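Local coordinates for methanol--corrinoid protein (PDB 2I2X) that carries a corrinoid prosthetic group and accepts the methyl group of methanol on it for onward transfer to coenzyme M in methanogenesis, at residues V130-V135 against M188-E193. Numbering follows the deposited sequence.
Sequences VAEGDV and MYAFKE
Two alanine methyl groups meeting tip to tip let a cofactor-binding loop and a helix come close: Ala131 CB and Ala190 CB are 3.7 Å apart, and the CA atoms of the same residues only 5.5 Å. The methyl of Ala190 also rests against the backbone, with its CB 3.7 Å from Glu132 N. On another side of this pair Phe191 starts out away from the loop but brings its ring back toward it, CE1 reaching 4.3 Å from Ala131 CB at an oblique angle. The other margin, more open to solvent, is acidic. Glu132 takes the crowded first torsion, CG between the backbone N and the carbonyl carbon (chi1 87°), then runs extended to cross the side chain of Glu193 at about a right angle. Glu132 OE2 and Glu193 OE1 are 3.3 Å apart, two acceptors of like charge, so unless a proton or cation intervenes the pair probably repels and may raise one pKa. Cohesion therefore comes from the apolar contacts, not from the carboxylates.

The loop's shape is set by a type II turn from Ala131 to Asp134, closed by Asp134 N to Ala131 O at 3.1 Å, with Gly133 at positive phi. From within the turn Gly133 O, and just past it Val135 N, hydrogen-bond to the corrinoid, while Asp134 OD1 is hydrogen-bonded to ND1 of His136, the axial cobalt ligand, and could thereby tune it; Asp134 OD2 is held by Leu183 N. In this Rossmann-like B12-binding domain, the loop leads from strand 125-130 to helix 138-149, and residues 188-193 run into helix 190-199, which follows the neighbouring parallel strand 177-181; the Phe191 ring packs edge-to-face with Phe207 at the start of the next strand, 207-210.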
loop_
_atom_site.group_PDB
_atom_site.type_symbol
_atom_site.label_atom_id
_atom_site.label_comp_id
_atom_site.label_asym_id
_atom_site.label_seq_id
_atom_site.Cartn_x
_atom_site.Cartn_y
_atom_site.Cartn_z
ATOM N N VAL B 130 -29.299 -0.047 9.038
ATOM C CA VAL B 130 -27.860 -0.175 9.112
ATOM C C VAL B 130 -27.582 -1.433 9.938
ATOM O O VAL B 130 -28.295 -1.717 10.907
ATOM C CB VAL B 130 -27.224 1.074 9.771
ATOM C CG1 VAL B 130 -25.731 0.937 9.868
ATOM C CG2 VAL B 130 -27.549 2.297 8.980
ATOM N N ALA B 131 -26.562 -2.190 9.533
ATOM C CA ALA B 131 -26.149 -3.426 10.215
ATOM C C ALA B 131 -25.973 -3.252 11.723
ATOM O O ALA B 131 -25.617 -2.172 12.191
ATOM C CB ALA B 131 -24.853 -3.937 9.600
ATOM N N GLU B 132 -26.202 -4.305 12.498
ATOM C CA GLU B 132 -25.957 -4.159 13.936
ATOM C C GLU B 132 -24.465 -4.080 14.206
ATOM O O GLU B 132 -23.662 -4.724 13.520
ATOM C CB GLU B 132 -26.684 -5.214 14.806
ATOM C CG GLU B 132 -25.966 -6.542 15.041
ATOM C CD GLU B 132 -26.732 -7.487 15.986
ATOM O OE1 GLU B 132 -26.726 -7.253 17.226
ATOM O OE2 GLU B 132 -27.324 -8.473 15.464
ATOM N N GLY B 133 -24.123 -3.254 15.191
ATOM C CA GLY B 133 -22.744 -2.863 15.498
ATOM C C GLY B 133 -22.291 -1.622 14.738
ATOM O O GLY B 133 -21.226 -1.079 15.008
ATOM N N ASP B 134 -23.106 -1.159 13.797
ATOM C CA ASP B 134 -22.703 -0.105 12.872
ATOM C C ASP B 134 -23.493 1.204 13.100
ATOM O O ASP B 134 -24.720 1.189 13.209
ATOM C CB ASP B 134 -22.846 -0.612 11.426
ATOM C CG ASP B 134 -21.957 0.134 10.428
ATOM O OD1 ASP B 134 -21.680 1.337 10.616
ATOM O OD2 ASP B 134 -21.557 -0.482 9.419
ATOM N N VAL B 135 -22.758 2.320 13.140
ATOM C CA VAL B 135 -23.262 3.657 13.495
ATOM C C VAL B 135 -23.246 4.609 12.282
ATOM O O VAL B 135 -23.733 5.749 12.349
ATOM C CB VAL B 135 -22.452 4.216 14.745
ATOM C CG1 VAL B 135 -22.377 5.743 14.805
ATOM C CG2 VAL B 135 -23.021 3.649 16.050
ATOM N N MET B 188 -20.169 -5.996 8.487
ATOM C CA MET B 188 -20.792 -6.465 7.241
ATOM C C MET B 188 -21.441 -7.837 7.409
ATOM O O MET B 188 -22.361 -8.186 6.681
ATOM C CB MET B 188 -19.761 -6.518 6.108
ATOM C CG MET B 188 -18.425 -7.138 6.563
ATOM S SD MET B 188 -17.172 -7.222 5.265
ATOM C CE MET B 188 -16.010 -8.402 5.983
ATOM N N TYR B 189 -20.947 -8.599 8.382
ATOM C CA TYR B 189 -21.458 -9.933 8.654
ATOM C C TYR B 189 -22.867 -9.988 9.267
ATOM O O TYR B 189 -23.450 -11.071 9.378
ATOM C CB TYR B 189 -20.444 -10.755 9.464
ATOM C CG TYR B 189 -19.498 -11.522 8.564
ATOM C CD1 TYR B 189 -18.110 -11.425 8.715
ATOM C CD2 TYR B 189 -20.000 -12.323 7.527
ATOM C CE1 TYR B 189 -17.244 -12.133 7.861
ATOM C CE2 TYR B 189 -19.152 -13.034 6.671
ATOM C CZ TYR B 189 -17.782 -12.936 6.839
ATOM O OH TYR B 189 -16.962 -13.644 5.982
ATOM N N ALA B 190 -23.416 -8.833 9.638
ATOM C CA ALA B 190 -24.784 -8.762 10.142
ATOM C C ALA B 190 -25.783 -8.987 9.015
ATOM O O ALA B 190 -26.979 -9.122 9.266
ATOM C CB ALA B 190 -25.039 -7.433 10.830
ATOM N N PHE B 191 -25.292 -9.028 7.778
ATOM C CA PHE B 191 -26.134 -9.372 6.633
ATOM C C PHE B 191 -26.422 -10.879 6.648
ATOM O O PHE B 191 -27.514 -11.307 6.269
ATOM C CB PHE B 191 -25.479 -8.979 5.300
ATOM C CG PHE B 191 -25.354 -7.482 5.066
ATOM C CD1 PHE B 191 -26.032 -6.555 5.856
ATOM C CD2 PHE B 191 -24.561 -7.004 4.014
ATOM C CE1 PHE B 191 -25.907 -5.180 5.610
ATOM C CE2 PHE B 191 -24.438 -5.638 3.765
ATOM C CZ PHE B 191 -25.114 -4.725 4.562
ATOM N N LYS B 192 -25.417 -11.661 7.067
ATOM C CA LYS B 192 -25.561 -13.092 7.366
ATOM C C LYS B 192 -26.796 -13.287 8.215
ATOM O O LYS B 192 -27.812 -13.776 7.724
ATOM C CB LYS B 192 -24.343 -13.620 8.150
ATOM C CG LYS B 192 -23.386 -14.555 7.407
ATOM C CD LYS B 192 -23.835 -16.009 7.482
ATOM C CE LYS B 192 -23.219 -16.824 6.351
ATOM N NZ LYS B 192 -24.087 -17.977 5.968
ATOM N N GLU B 193 -26.704 -12.876 9.480
ATOM C CA GLU B 193 -27.808 -12.996 10.428
ATOM C C GLU B 193 -29.147 -12.651 9.808
ATOM O O GLU B 193 -30.066 -13.464 9.853
ATOM C CB GLU B 193 -27.572 -12.133 11.662
ATOM C CG GLU B 193 -27.135 -12.921 12.877
ATOM C CD GLU B 193 -27.118 -12.073 14.138
ATOM O OE1 GLU B 193 -26.143 -11.298 14.322
ATOM O OE2 GLU B 193 -28.079 -12.189 14.940
#